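Side-chain contacts in glutathione S-transferase (Natrialba magadii ATCC 43099, PDB 6GZF), which probably catalyses glutathione-dependent transferase or reductase chemistry as a dimeric glutathione transferase of the Xi class, the class of the glutathionyl-hydroquinone reductases: residues 39-44 / 49-54; 198-203 / 302-307; 9-14 / 120-125. All blocks are in the same frame, centred on the assembly; numbering follows the deposited sequence.

Contact 1. Residues 39-44 / 49-54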
ATOM      1  N   ASN A  39      28.190  24.870  -2.926  1.00 21.14           N
ATOM      2  CA  ASN A  39      29.629  24.939  -3.146  1.00 16.43           C
ATOM      3  C   ASN A  39      30.171  23.577  -3.560  1.00 23.85           C
ATOM      4  O   ASN A  39      29.593  22.541  -3.227  1.00 23.21           O
ATOM      5  CB  ASN A  39      30.355  25.443  -1.897  1.00 20.79           C
ATOM      6  CG  ASN A  39      30.246  26.946  -1.727  1.00 22.05           C
ATOM      7  OD1 ASN A  39      30.864  27.712  -2.466  1.00 31.48           O
ATOM      8  ND2 ASN A  39      29.461  27.376  -0.747  1.00 27.99           N
ATOM      9  N   TRP A  40      31.278  23.582  -4.293  1.00 23.31           N
ATOM     10  CA  TRP A  40      31.886  22.346  -4.768  1.00 21.38           C
ATOM     11  C   TRP A  40      33.278  22.133  -4.190  1.00 26.42           C
ATOM     12  O   TRP A  40      34.031  23.087  -3.992  1.00 25.91           O
ATOM     13  CB  TRP A  40      31.972  22.341  -6.296  1.00 22.18           C
ATOM     14  CG  TRP A  40      30.675  22.094  -6.997  1.00 22.46           C
ATOM     15  CD1 TRP A  40      29.594  22.926  -7.042  1.00 29.32           C
ATOM     16  CD2 TRP A  40      30.330  20.944  -7.776  1.00 23.40           C
ATOM     17  NE1 TRP A  40      28.592  22.359  -7.793  1.00 23.69           N
ATOM     18  CE2 TRP A  40      29.020  21.142  -8.255  1.00 24.49           C
ATOM     19  CE3 TRP A  40      30.999  19.762  -8.112  1.00 20.23           C
ATOM     20  CZ2 TRP A  40      28.368  20.205  -9.053  1.00 21.09           C
ATOM     21  CZ3 TRP A  40      30.349  18.832  -8.902  1.00 18.05           C
ATOM     22  CH2 TRP A  40      29.046  19.058  -9.364  1.00 20.92           C
ATOM     23  N   VAL A  41      33.610  20.877  -3.916  1.00 32.49           N
ATOM     24  CA  VAL A  41      34.989  20.507  -3.639  1.00 32.48           C
ATOM     25  C   VAL A  41      35.671  20.273  -4.978  1.00 27.53           C
ATOM     26  O   VAL A  41      35.256  19.406  -5.747  1.00 32.07           O
ATOM     27  CB  VAL A  41      35.096  19.249  -2.761  1.00 31.96           C
ATOM     28  CG1 VAL A  41      36.555  18.888  -2.532  1.00 26.97           C
ATOM     29  CG2 VAL A  41      34.382  19.465  -1.435  1.00 26.97           C
ATOM     30  N   GLN A  42      36.705  21.055  -5.263  1.00 33.36           N
ATOM     31  CA  GLN A  42      37.336  21.016  -6.577  1.00 38.35           C
ATOM     32  C   GLN A  42      38.836  20.765  -6.492  1.00 37.39           C
ATOM     33  O   GLN A  42      39.560  21.494  -5.815  1.00 25.74           O
ATOM     34  CB  GLN A  42      37.069  22.324  -7.324  1.00 34.49           C
ATOM     35  CG  GLN A  42      35.619  22.523  -7.734  1.00 31.70           C
ATOM     36  CD  GLN A  42      35.218  21.643  -8.901  1.00 41.84           C
ATOM     37  OE1 GLN A  42      34.678  20.553  -8.715  1.00 40.40           O
ATOM     38  NE2 GLN A  42      35.477  22.115 -10.116  1.00 49.88           N
ATOM     39  N   ASP A  43      39.297  19.732  -7.192  1.00 35.66           N
ATOM     40  CA  ASP A  43      40.722  19.439  -7.279  1.00 38.31           C
ATOM     41  C   ASP A  43      41.414  20.524  -8.096  1.00 38.05           C
ATOM     42  O   ASP A  43      41.754  20.319  -9.261  1.00 41.37           O
ATOM     43  CB  ASP A  43      40.956  18.061  -7.903  1.00 39.93           C
ATOM     44  CG  ASP A  43      42.332  17.502  -7.593  1.00 37.15           C
ATOM     45  OD1 ASP A  43      43.235  18.292  -7.242  1.00 39.52           O
ATOM     46  OD2 ASP A  43      42.512  16.271  -7.698  1.00 36.07           O
ATOM     47  N   ASP A  44      41.619  21.678  -7.471  1.00 43.35           N
ATOM     48  CA  ASP A  44      42.161  22.842  -8.158  1.00 42.10           C
ATOM     49  C   ASP A  44      42.866  23.760  -7.166  1.00 43.30           C
ATOM     50  O   ASP A  44      42.272  24.186  -6.179  1.00 46.65           O
ATOM     51  CB  ASP A  44      41.044  23.595  -8.883  1.00 41.49           C
ATOM     52  CG  ASP A  44      41.528  24.299 -10.132  1.00 51.52           C
ATOM     53  OD1 ASP A  44      42.080  25.411 -10.013  1.00 54.47           O
ATOM     54  OD2 ASP A  44      41.353  23.738 -11.235  1.00 51.59           O
ATOM     55  N   PHE A  49      37.422  25.113  -1.745  1.00 35.32           N
ATOM     56  CA  PHE A  49      37.390  23.815  -1.082  1.00 34.65           C
ATOM     57  C   PHE A  49      38.170  22.779  -1.881  1.00 37.21           C
ATOM     58  O   PHE A  49      37.645  22.176  -2.816  1.00 36.23           O
ATOM     59  CB  PHE A  49      35.950  23.342  -0.879  1.00 29.15           C
ATOM     60  CG  PHE A  49      35.097  24.310  -0.113  1.00 29.44           C
ATOM     61  CD1 PHE A  49      35.120  24.326   1.272  1.00 25.53           C
ATOM     62  CD2 PHE A  49      34.264  25.196  -0.775  1.00 21.89           C
ATOM     63  CE1 PHE A  49      34.332  25.214   1.981  1.00 23.00           C
ATOM     64  CE2 PHE A  49      33.472  26.084  -0.073  1.00 25.46           C
ATOM     65  CZ  PHE A  49      33.508  26.094   1.307  1.00 24.19           C
ATOM     66  N   GLN A  50      39.430  22.584  -1.510  1.00 28.25           N
ATOM     67  CA  GLN A  50      40.264  21.573  -2.145  1.00 25.06           C
ATOM     68  C   GLN A  50      40.106  20.232  -1.437  1.00 28.47           C
ATOM     69  O   GLN A  50      39.870  20.188  -0.229  1.00 26.59           O
ATOM     70  CB  GLN A  50      41.731  22.012  -2.146  1.00 29.24           C
ATOM     71  CG  GLN A  50      42.183  22.613  -3.464  1.00 34.81           C
ATOM     72  CD  GLN A  50      43.317  23.606  -3.301  1.00 34.88           C
ATOM     73  OE1 GLN A  50      44.474  23.296  -3.583  1.00 41.67           O
ATOM     74  NE2 GLN A  50      42.987  24.811  -2.852  1.00 39.06           N
ATOM     75  N   PRO A  51      40.225  19.129  -2.193  1.00 27.57           N
ATOM     76  CA  PRO A  51      40.087  17.788  -1.613  1.00 30.65           C
ATOM     77  C   PRO A  51      41.248  17.414  -0.694  1.00 24.55           C
ATOM     78  O   PRO A  51      42.387  17.297  -1.148  1.00 29.15           O
ATOM     79  CB  PRO A  51      40.051  16.877  -2.844  1.00 26.25           C
ATOM     80  CG  PRO A  51      40.767  17.643  -3.901  1.00 21.19           C
ATOM     81  CD  PRO A  51      40.436  19.083  -3.650  1.00 18.95           C
ATOM     82  N   GLU A  52      40.954  17.235   0.590  1.00 24.85           N
ATOM     83  CA  GLU A  52      41.955  16.774   1.548  1.00 32.66           C
ATOM     84  C   GLU A  52      41.586  15.397   2.093  1.00 31.26           C
ATOM     85  O   GLU A  52      40.504  14.878   1.817  1.00 30.72           O
ATOM     86  CB  GLU A  52      42.114  17.776   2.694  1.00 30.85           C
ATOM     87  CG  GLU A  52      42.687  19.119   2.269  1.00 21.16           C
ATOM     88  CD  GLU A  52      42.960  20.033   3.447  1.00 26.90           C
ATOM     89  OE1 GLU A  52      42.852  21.266   3.286  1.00 28.58           O
ATOM     90  OE2 GLU A  52      43.288  19.516   4.536  1.00 28.17           O
ATOM     91  N   ALA A  53      42.487  14.813   2.876  1.00 30.69           N
ATOM     92  CA  ALA A  53      42.337  13.430   3.316  1.00 32.28           C
ATOM     93  C   ALA A  53      41.489  13.282   4.577  1.00 27.46           C
ATOM     94  O   ALA A  53      40.808  12.278   4.747  1.00 38.36           O
ATOM     95  CB  ALA A  53      43.706  12.807   3.537  1.00 43.09           C
ATOM     96  N   GLY A  54      41.538  14.265   5.467  1.00 20.96           N
ATOM     97  CA  GLY A  54      40.774  14.189   6.701  1.00 22.53           C
ATOM     98  C   GLY A  54      40.115  15.506   7.048  1.00 28.30           C
ATOM     99  O   GLY A  54      40.351  16.070   8.118  1.00 23.10           O
TER

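Contact 2. Residues 198-203 / 302-307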
ATOM      1  N   ALA A 198       3.499  11.081  -5.747  1.00 23.43           N
ATOM      2  CA  ALA A 198       2.354  10.189  -5.643  1.00 25.94           C
ATOM      3  C   ALA A 198       1.971   9.959  -4.184  1.00 32.74           C
ATOM      4  O   ALA A 198       0.790   9.876  -3.849  1.00 36.36           O
ATOM      5  CB  ALA A 198       2.653   8.864  -6.328  1.00 27.43           C
ATOM      6  N   GLY A 199       2.977   9.862  -3.321  1.00 24.19           N
ATOM      7  CA  GLY A 199       2.761   9.566  -1.916  1.00 25.05           C
ATOM      8  C   GLY A 199       2.152  10.704  -1.120  1.00 27.20           C
ATOM      9  O   GLY A 199       1.242  10.491  -0.318  1.00 29.27           O
ATOM     10  N   PHE A 200       2.657  11.915  -1.332  1.00 27.47           N
ATOM     11  CA  PHE A 200       2.155  13.085  -0.621  1.00 28.58           C
ATOM     12  C   PHE A 200       1.073  13.798  -1.426  1.00 36.49           C
ATOM     13  O   PHE A 200       0.706  14.932  -1.117  1.00 37.54           O
ATOM     14  CB  PHE A 200       3.295  14.056  -0.305  1.00 34.59           C
ATOM     15  CG  PHE A 200       4.437  13.427   0.438  1.00 35.89           C
ATOM     16  CD1 PHE A 200       4.205  12.501   1.442  1.00 30.23           C
ATOM     17  CD2 PHE A 200       5.745  13.760   0.131  1.00 33.56           C
ATOM     18  CE1 PHE A 200       5.256  11.920   2.125  1.00 37.03           C
ATOM     19  CE2 PHE A 200       6.800  13.183   0.810  1.00 36.33           C
ATOM     20  CZ  PHE A 200       6.556  12.261   1.807  1.00 33.59           C
ATOM     21  N   ALA A 201       0.569  13.127  -2.459  1.00 32.61           N
ATOM     22  CA  ALA A 201      -0.496  13.680  -3.289  1.00 33.46           C
ATOM     23  C   ALA A 201      -1.737  13.962  -2.452  1.00 38.00           C
ATOM     24  O   ALA A 201      -2.152  13.132  -1.644  1.00 39.78           O
ATOM     25  CB  ALA A 201      -0.830  12.731  -4.428  1.00 29.48           C
ATOM     26  N   THR A 202      -2.323  15.138  -2.647  1.00 36.45           N
ATOM     27  CA  THR A 202      -3.477  15.550  -1.861  1.00 31.28           C
ATOM     28  C   THR A 202      -4.751  15.564  -2.702  1.00 36.31           C
ATOM     29  O   THR A 202      -5.858  15.618  -2.167  1.00 40.15           O
ATOM     30  CB  THR A 202      -3.260  16.944  -1.236  1.00 37.06           C
ATOM     31  OG1 THR A 202      -4.197  17.147  -0.171  1.00 52.44           O
ATOM     32  CG2 THR A 202      -3.421  18.039  -2.281  1.00 39.07           C
ATOM     33  N   GLU A 203      -4.585  15.513  -4.019  1.00 37.18           N
ATOM     34  CA  GLU A 203      -5.716  15.452  -4.937  1.00 39.11           C
ATOM     35  C   GLU A 203      -5.560  14.257  -5.872  1.00 36.76           C
ATOM     36  O   GLU A 203      -4.462  13.722  -6.024  1.00 33.71           O
ATOM     37  CB  GLU A 203      -5.838  16.752  -5.735  1.00 42.68           C
ATOM     38  CG  GLU A 203      -6.071  17.989  -4.882  1.00 36.27           C
ATOM     39  CD  GLU A 203      -5.951  19.277  -5.674  1.00 47.39           C
ATOM     40  OE1 GLU A 203      -5.013  19.388  -6.490  1.00 52.00           O
ATOM     41  OE2 GLU A 203      -6.796  20.176  -5.482  1.00 55.24           O
ATOM     42  N   PRO A 302       2.709  11.058   9.662  1.00 33.40           N
ATOM     43  CA  PRO A 302       1.403  10.920  10.322  1.00 34.39           C
ATOM     44  C   PRO A 302       0.215  11.066   9.371  1.00 38.54           C
ATOM     45  O   PRO A 302      -0.776  10.357   9.530  1.00 42.64           O
ATOM     46  CB  PRO A 302       1.408  12.062  11.348  1.00 24.99           C
ATOM     47  CG  PRO A 302       2.844  12.433  11.517  1.00 25.91           C
ATOM     48  CD  PRO A 302       3.443  12.229  10.163  1.00 32.52           C
ATOM     49  N   ASP A 303       0.309  11.971   8.404  1.00 37.89           N
ATOM     50  CA  ASP A 303      -0.811  12.233   7.503  1.00 39.46           C
ATOM     51  C   ASP A 303      -0.880  11.239   6.347  1.00 39.72           C
ATOM     52  O   ASP A 303      -1.784  11.309   5.514  1.00 34.34           O
ATOM     53  CB  ASP A 303      -0.736  13.657   6.955  1.00 41.38           C
ATOM     54  CG  ASP A 303      -1.463  14.659   7.831  1.00 44.99           C
ATOM     55  OD1 ASP A 303      -1.523  14.446   9.061  1.00 48.61           O
ATOM     56  OD2 ASP A 303      -1.978  15.660   7.288  1.00 49.65           O
ATOM     57  N   VAL A 304       0.075  10.319   6.296  1.00 35.91           N
ATOM     58  CA  VAL A 304       0.067   9.269   5.283  1.00 31.61           C
ATOM     59  C   VAL A 304      -0.247   7.928   5.938  1.00 38.32           C
ATOM     60  O   VAL A 304      -0.892   7.064   5.343  1.00 38.68           O
ATOM     61  CB  VAL A 304       1.414   9.182   4.541  1.00 24.71           C
ATOM     62  CG1 VAL A 304       1.305   8.239   3.351  1.00 21.59           C
ATOM     63  CG2 VAL A 304       1.855  10.563   4.086  1.00 21.74           C
ATOM     64  N   ASN A 305       0.207   7.773   7.177  1.00 37.47           N
ATOM     65  CA  ASN A 305      -0.001   6.546   7.935  1.00 32.09           C
ATOM     66  C   ASN A 305      -0.144   6.852   9.425  1.00 34.20           C
ATOM     67  O   ASN A 305       0.810   6.695  10.187  1.00 39.12           O
ATOM     68  CB  ASN A 305       1.158   5.576   7.692  1.00 30.32           C
ATOM     69  CG  ASN A 305       0.907   4.204   8.280  1.00 30.59           C
ATOM     70  OD1 ASN A 305      -0.202   3.676   8.205  1.00 39.36           O
ATOM     71  ND2 ASN A 305       1.942   3.617   8.869  1.00 27.84           N
ATOM     72  N   PRO A 306      -1.344   7.293   9.839  1.00 40.21           N
ATOM     73  CA  PRO A 306      -1.648   7.809  11.181  1.00 36.64           C
ATOM     74  C   PRO A 306      -1.201   6.918  12.340  1.00 36.15           C
ATOM     75  O   PRO A 306      -0.639   7.426  13.310  1.00 36.33           O
ATOM     76  CB  PRO A 306      -3.174   7.927  11.165  1.00 36.71           C
ATOM     77  CG  PRO A 306      -3.505   8.169   9.741  1.00 41.41           C
ATOM     78  CD  PRO A 306      -2.529   7.333   8.962  1.00 41.09           C
ATOM     79  N   HIS A 307      -1.444   5.615  12.245  1.00 32.18           N
ATOM     80  CA  HIS A 307      -1.157   4.718  13.358  1.00 35.48           C
ATOM     81  C   HIS A 307       0.285   4.220  13.345  1.00 35.32           C
ATOM     82  O   HIS A 307       0.659   3.359  14.142  1.00 29.32           O
ATOM     83  CB  HIS A 307      -2.132   3.541  13.349  1.00 34.01           C
ATOM     84  CG  HIS A 307      -3.545   3.937  13.641  1.00 32.64           C
ATOM     85  ND1 HIS A 307      -3.965   4.314  14.899  1.00 31.97           N
ATOM     86  CD2 HIS A 307      -4.632   4.031  12.838  1.00 36.40           C
ATOM     87  CE1 HIS A 307      -5.251   4.617  14.859  1.00 32.00           C
ATOM     88  NE2 HIS A 307      -5.679   4.454  13.621  1.00 38.50           N
TER

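Contact 3. Residues 9-14 / 120-125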
ATOM      1  N   ASN A   9       8.865  20.315   8.712  1.00 41.27           N
ATOM      2  CA  ASN A   9       9.063  21.653   9.249  1.00 35.49           C
ATOM      3  C   ASN A   9      10.125  22.445   8.495  1.00 32.07           C
ATOM      4  O   ASN A   9      10.605  22.011   7.445  1.00 27.24           O
ATOM      5  CB  ASN A   9       9.423  21.569  10.727  1.00 29.25           C
ATOM      6  CG  ASN A   9       8.409  20.777  11.525  1.00 37.72           C
ATOM      7  OD1 ASN A   9       7.204  21.017  11.434  1.00 40.22           O
ATOM      8  ND2 ASN A   9       8.891  19.827  12.317  1.00 29.56           N
ATOM      9  N   MET A  10      10.489  23.603   9.037  1.00 32.02           N
ATOM     10  CA  MET A  10      11.273  24.570   8.284  1.00 25.82           C
ATOM     11  C   MET A  10      12.114  25.477   9.180  1.00 26.72           C
ATOM     12  O   MET A  10      11.828  25.654  10.370  1.00 27.95           O
ATOM     13  CB  MET A  10      10.339  25.418   7.417  1.00 35.26           C
ATOM     14  CG  MET A  10       8.997  25.685   8.078  1.00 35.00           C
ATOM     15  SD  MET A  10       7.738  26.265   6.931  1.00 72.70           S
ATOM     16  CE  MET A  10       7.309  24.746   6.081  1.00 37.13           C
ATOM     17  N   LEU A  11      13.164  26.035   8.593  1.00 23.83           N
ATOM     18  CA  LEU A  11      13.951  27.077   9.232  1.00 24.71           C
ATOM     19  C   LEU A  11      13.683  28.388   8.500  1.00 33.24           C
ATOM     20  O   LEU A  11      13.882  28.474   7.292  1.00 27.49           O
ATOM     21  CB  LEU A  11      15.439  26.720   9.203  1.00 26.87           C
ATOM     22  CG  LEU A  11      16.312  27.074  10.409  1.00 33.14           C
ATOM     23  CD1 LEU A  11      15.726  26.516  11.691  1.00 32.78           C
ATOM     24  CD2 LEU A  11      17.721  26.542  10.205  1.00 29.68           C
ATOM     25  N   VAL A  12      13.210  29.400   9.221  1.00 34.57           N
ATOM     26  CA  VAL A  12      12.871  30.677   8.598  1.00 32.40           C
ATOM     27  C   VAL A  12      13.645  31.828   9.229  1.00 39.96           C
ATOM     28  O   VAL A  12      13.423  32.168  10.391  1.00 39.29           O
ATOM     29  CB  VAL A  12      11.361  30.972   8.696  1.00 37.21           C
ATOM     30  CG1 VAL A  12      11.042  32.322   8.074  1.00 38.02           C
ATOM     31  CG2 VAL A  12      10.559  29.868   8.022  1.00 35.20           C
ATOM     32  N   ASP A  13      14.546  32.422   8.448  1.00 41.05           N
ATOM     33  CA  ASP A  13      15.436  33.478   8.927  1.00 34.84           C
ATOM     34  C   ASP A  13      16.185  33.034  10.181  1.00 32.43           C
ATOM     35  O   ASP A  13      16.374  33.816  11.113  1.00 41.09           O
ATOM     36  CB  ASP A  13      14.657  34.769   9.199  1.00 41.26           C
ATOM     37  CG  ASP A  13      14.101  35.393   7.931  1.00 45.96           C
ATOM     38  OD1 ASP A  13      14.656  35.127   6.843  1.00 47.03           O
ATOM     39  OD2 ASP A  13      13.113  36.153   8.023  1.00 25.67           O
ATOM     40  N   GLY A  14      16.602  31.771  10.195  1.00 38.07           N
ATOM     41  CA  GLY A  14      17.341  31.217  11.313  1.00 39.11           C
ATOM     42  C   GLY A  14      16.454  30.773  12.462  1.00 28.43           C
ATOM     43  O   GLY A  14      16.936  30.545  13.571  1.00 36.02           O
ATOM     44  N   LEU A 120      23.193  22.556  13.093  1.00 22.57           N
ATOM     45  CA  LEU A 120      24.332  22.597  12.184  1.00 23.47           C
ATOM     46  C   LEU A 120      24.124  23.619  11.069  1.00 26.44           C
ATOM     47  O   LEU A 120      25.052  24.337  10.697  1.00 25.90           O
ATOM     48  CB  LEU A 120      24.586  21.212  11.592  1.00 22.25           C
ATOM     49  CG  LEU A 120      25.292  20.226  12.523  1.00 27.04           C
ATOM     50  CD1 LEU A 120      25.112  18.803  12.029  1.00 31.13           C
ATOM     51  CD2 LEU A 120      26.768  20.574  12.643  1.00 26.84           C
ATOM     52  N   TYR A 121      22.905  23.673  10.541  1.00 32.25           N
ATOM     53  CA  TYR A 121      22.546  24.663   9.529  1.00 24.00           C
ATOM     54  C   TYR A 121      22.708  26.080  10.069  1.00 26.31           C
ATOM     55  O   TYR A 121      23.326  26.933   9.430  1.00 20.78           O
ATOM     56  CB  TYR A 121      21.106  24.456   9.052  1.00 23.43           C
ATOM     57  CG  TYR A 121      20.925  23.344   8.041  1.00 29.13           C
ATOM     58  CD1 TYR A 121      20.968  22.011   8.427  1.00 27.42           C
ATOM     59  CD2 TYR A 121      20.694  23.633   6.702  1.00 27.40           C
ATOM     60  CE1 TYR A 121      20.797  20.994   7.502  1.00 29.23           C
ATOM     61  CE2 TYR A 121      20.520  22.625   5.771  1.00 21.85           C
ATOM     62  CZ  TYR A 121      20.572  21.309   6.177  1.00 26.68           C
ATOM     63  OH  TYR A 121      20.398  20.305   5.254  1.00 24.22           O
ATOM     64  N   VAL A 122      22.143  26.318  11.251  1.00 22.73           N
ATOM     65  CA  VAL A 122      22.175  27.631  11.888  1.00 23.01           C
ATOM     66  C   VAL A 122      23.606  28.115  12.117  1.00 28.11           C
ATOM     67  O   VAL A 122      23.907  29.294  11.931  1.00 29.84           O
ATOM     68  CB  VAL A 122      21.414  27.615  13.235  1.00 24.58           C
ATOM     69  CG1 VAL A 122      21.620  28.917  13.994  1.00 21.14           C
ATOM     70  CG2 VAL A 122      19.933  27.367  13.002  1.00 24.91           C
ATOM     71  N   ARG A 123      24.490  27.203  12.509  1.00 22.31           N
ATOM     72  CA  ARG A 123      25.894  27.552  12.689  1.00 23.39           C
ATOM     73  C   ARG A 123      26.531  27.960  11.363  1.00 22.68           C
ATOM     74  O   ARG A 123      27.352  28.875  11.313  1.00 27.88           O
ATOM     75  CB  ARG A 123      26.671  26.386  13.305  1.00 29.44           C
ATOM     76  CG  ARG A 123      28.147  26.687  13.514  1.00 37.09           C
ATOM     77  CD  ARG A 123      28.903  25.480  14.036  1.00 35.80           C
ATOM     78  NE  ARG A 123      29.148  25.557  15.474  1.00 41.96           N
ATOM     79  CZ  ARG A 123      28.316  25.095  16.403  1.00 49.53           C
ATOM     80  NH1 ARG A 123      27.177  24.517  16.049  1.00 46.12           N
ATOM     81  NH2 ARG A 123      28.626  25.208  17.687  1.00 50.50           N
ATOM     82  N   ALA A 124      26.136  27.280  10.290  1.00 24.86           N
ATOM     83  CA  ALA A 124      26.691  27.545   8.967  1.00 24.51           C
ATOM     84  C   ALA A 124      26.072  28.788   8.334  1.00 28.62           C
ATOM     85  O   ALA A 124      26.743  29.525   7.611  1.00 32.92           O
ATOM     86  CB  ALA A 124      26.492  26.338   8.064  1.00 24.61           C
ATOM     87  N   ALA A 125      24.790  29.013   8.604  1.00 24.75           N
ATOM     88  CA  ALA A 125      24.086  30.170   8.063  1.00 24.67           C
ATOM     89  C   ALA A 125      23.021  30.662   9.043  1.00 26.35           C
ATOM     90  O   ALA A 125      21.864  30.250   8.965  1.00 28.77           O
ATOM     91  CB  ALA A 125      23.462  29.831   6.721  1.00 20.36           C
TER

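Contact 1. Residues 39-44 / 49-54
Asn39 lays its CB and amide carbon against the CD2-CE2 side of the Phe49 ring, with CB 3.7 Å from Phe49 CE2 and the amide and ring planes 57° apart. Trp40 turns its indole away, toward Glu152, Arg155 and Met156 of helix 150-159, and meets Phe49 through its carbonyl, O being 3.7 Å from Phe49 CB. Val41 has CG1 anti to its backbone N (chi1 179°), which brings this methyl beside the Phe49 carbonyl and within 3.7 Å of Pro51 N, while CG2 faces Phe49 CB. Two arms of a bend thus meet in the long loop leading to strand 56-60 of the thioredoxin-like domain; Val146 of edge strand 144-147 and Tyr56 pack on both Val41 and Phe49. Gln42 N donates to Phe49 O at 2.9 Å, the one hydrogen bond between the two arms, and Val41 CA lies near the same oxygen. Gln42 O lies 3.4 Å from Pro51 CD. Asp43 centres an inverse gamma turn, and Asp43 CG comes to 4.0 Å from Pro51 CG. Asp44 sets its carbonyl beside the Gln50 amide without bonding it; Gln50 NE2 is bound by Ala47 O.

Contact 2. Residues 198-203 / 302-307
Phe200 and Val304 are brought together by their first torsions. With chi1 at -54°, Phe200 CG stands opposite the carbonyl carbon and beside the backbone N, and the CD1-CE1 side of the ring is carried toward residues 302-307. Val304 answers with chi1 -171°: CG1 extends opposite the backbone N, and CG2 is left pointing at the rim of the ring. The meeting is methyl to ring edge, since CG2 lies near the plane of the ring, 4.0 Å from Phe200 CD1 and 4.2 Å from Phe200 CE1, and the two side chains run at about a right angle to each other. Val304 CG1 comes only loosely near the helix end, 4.3 Å from Gly199 O. Backbones stay well apart, with 7.3 Å between the CA atoms of Phe200 and Val304, and the two segments bury just 82 Å² of surface between them. This small apolar contact lies within the helical C-terminal domain of the GST fold and joins the exit of one helix to a tail segment almost a hundred residues further on. Phe200 also makes edge-to-face contacts with Phe258 and His301, and its side chain lies about 4 Å from that of Tyr196, the predicted proton donor or acceptor. The second subunit borders the contact, its His307 packing on Thr202. Phe200 is the first residue to leave the helical course of 194-199, helix 204-224 starts just after Glu203 and covers Ala198 and Ala201, and Val304 sits in the loop that follows helix 290-299.

Contact 3. Residues 9-14 / 120-125
Leu11 packs on Tyr121 and Val122 in a mainly apolar strand-to-helix contact, where the N-terminal beta hairpin meets the last turn of helix 117-124. One methyl does the work: Leu11 CD2 is 3.7 Å from Val122 CG2 and 4.1 Å from Tyr121 CB, so it faces two successive residues of the helix. The leucine runs at about a right angle to Val122. Of the tyrosine it meets the base, because chi1 of -79° puts Tyr121 CG beside its own backbone N and leads the ring away from the hairpin. The far end of that ring is fixed elsewhere, Tyr121 OH being hydrogen-bonded to Thr133 O next to Val132; both belong to the predicted glutathione site. Val122 is also approached by the hairpin turn, with Gly14 O 4.4 Å from Val122 CG2, and the closest pair of CA atoms is Gly14 and Val122 at 6.0 Å. Asp13 and Gly14, with phi of 53° and 82°, have the backbone shape of a type I' turn, the usual two-residue link of a tight hairpin, and the turn places Gly14 near the helix. On the helix side, Ala125 N bonds to Tyr121 O at 2.7 Å, the last i to i+4 bond of these residues, as the chain leaves the helix at Ala125. The two segments bury 141 Å² between them. Strand 10-12 pairs with strand 15-17, whose Trp16 also touches Leu11, and backbone bonds join Leu11 to Cys130 and Gly14 to Val128. Behind the contact, the helix rests on the four-stranded sheet, Tyr121 touching Val136 of strand 136-139 and Ile145 of strand 144-147.

How the contacts relate
From the N terminus, the chain first lays down strand 10-12, which contact 3 later ties to helix 117-124, closing a loop of 105 residues. Contact 1 is nested inside that loop: residues 39-44 and 49-54 close a short bend before strand 56-60 enters the sheet. The centres of contacts 1 and 3 are about 24 Å apart, so the N-terminal hairpin and the bend are secured at separate places on the thioredoxin-like domain. Contact 2 opens only after contact 3 has closed and joins two distant parts of the helical C-terminal domain. It lies across the chain's centre from contact 1, about 25 Å between nearest atoms, and its nearest atoms are about 10 Å from those of contact 3.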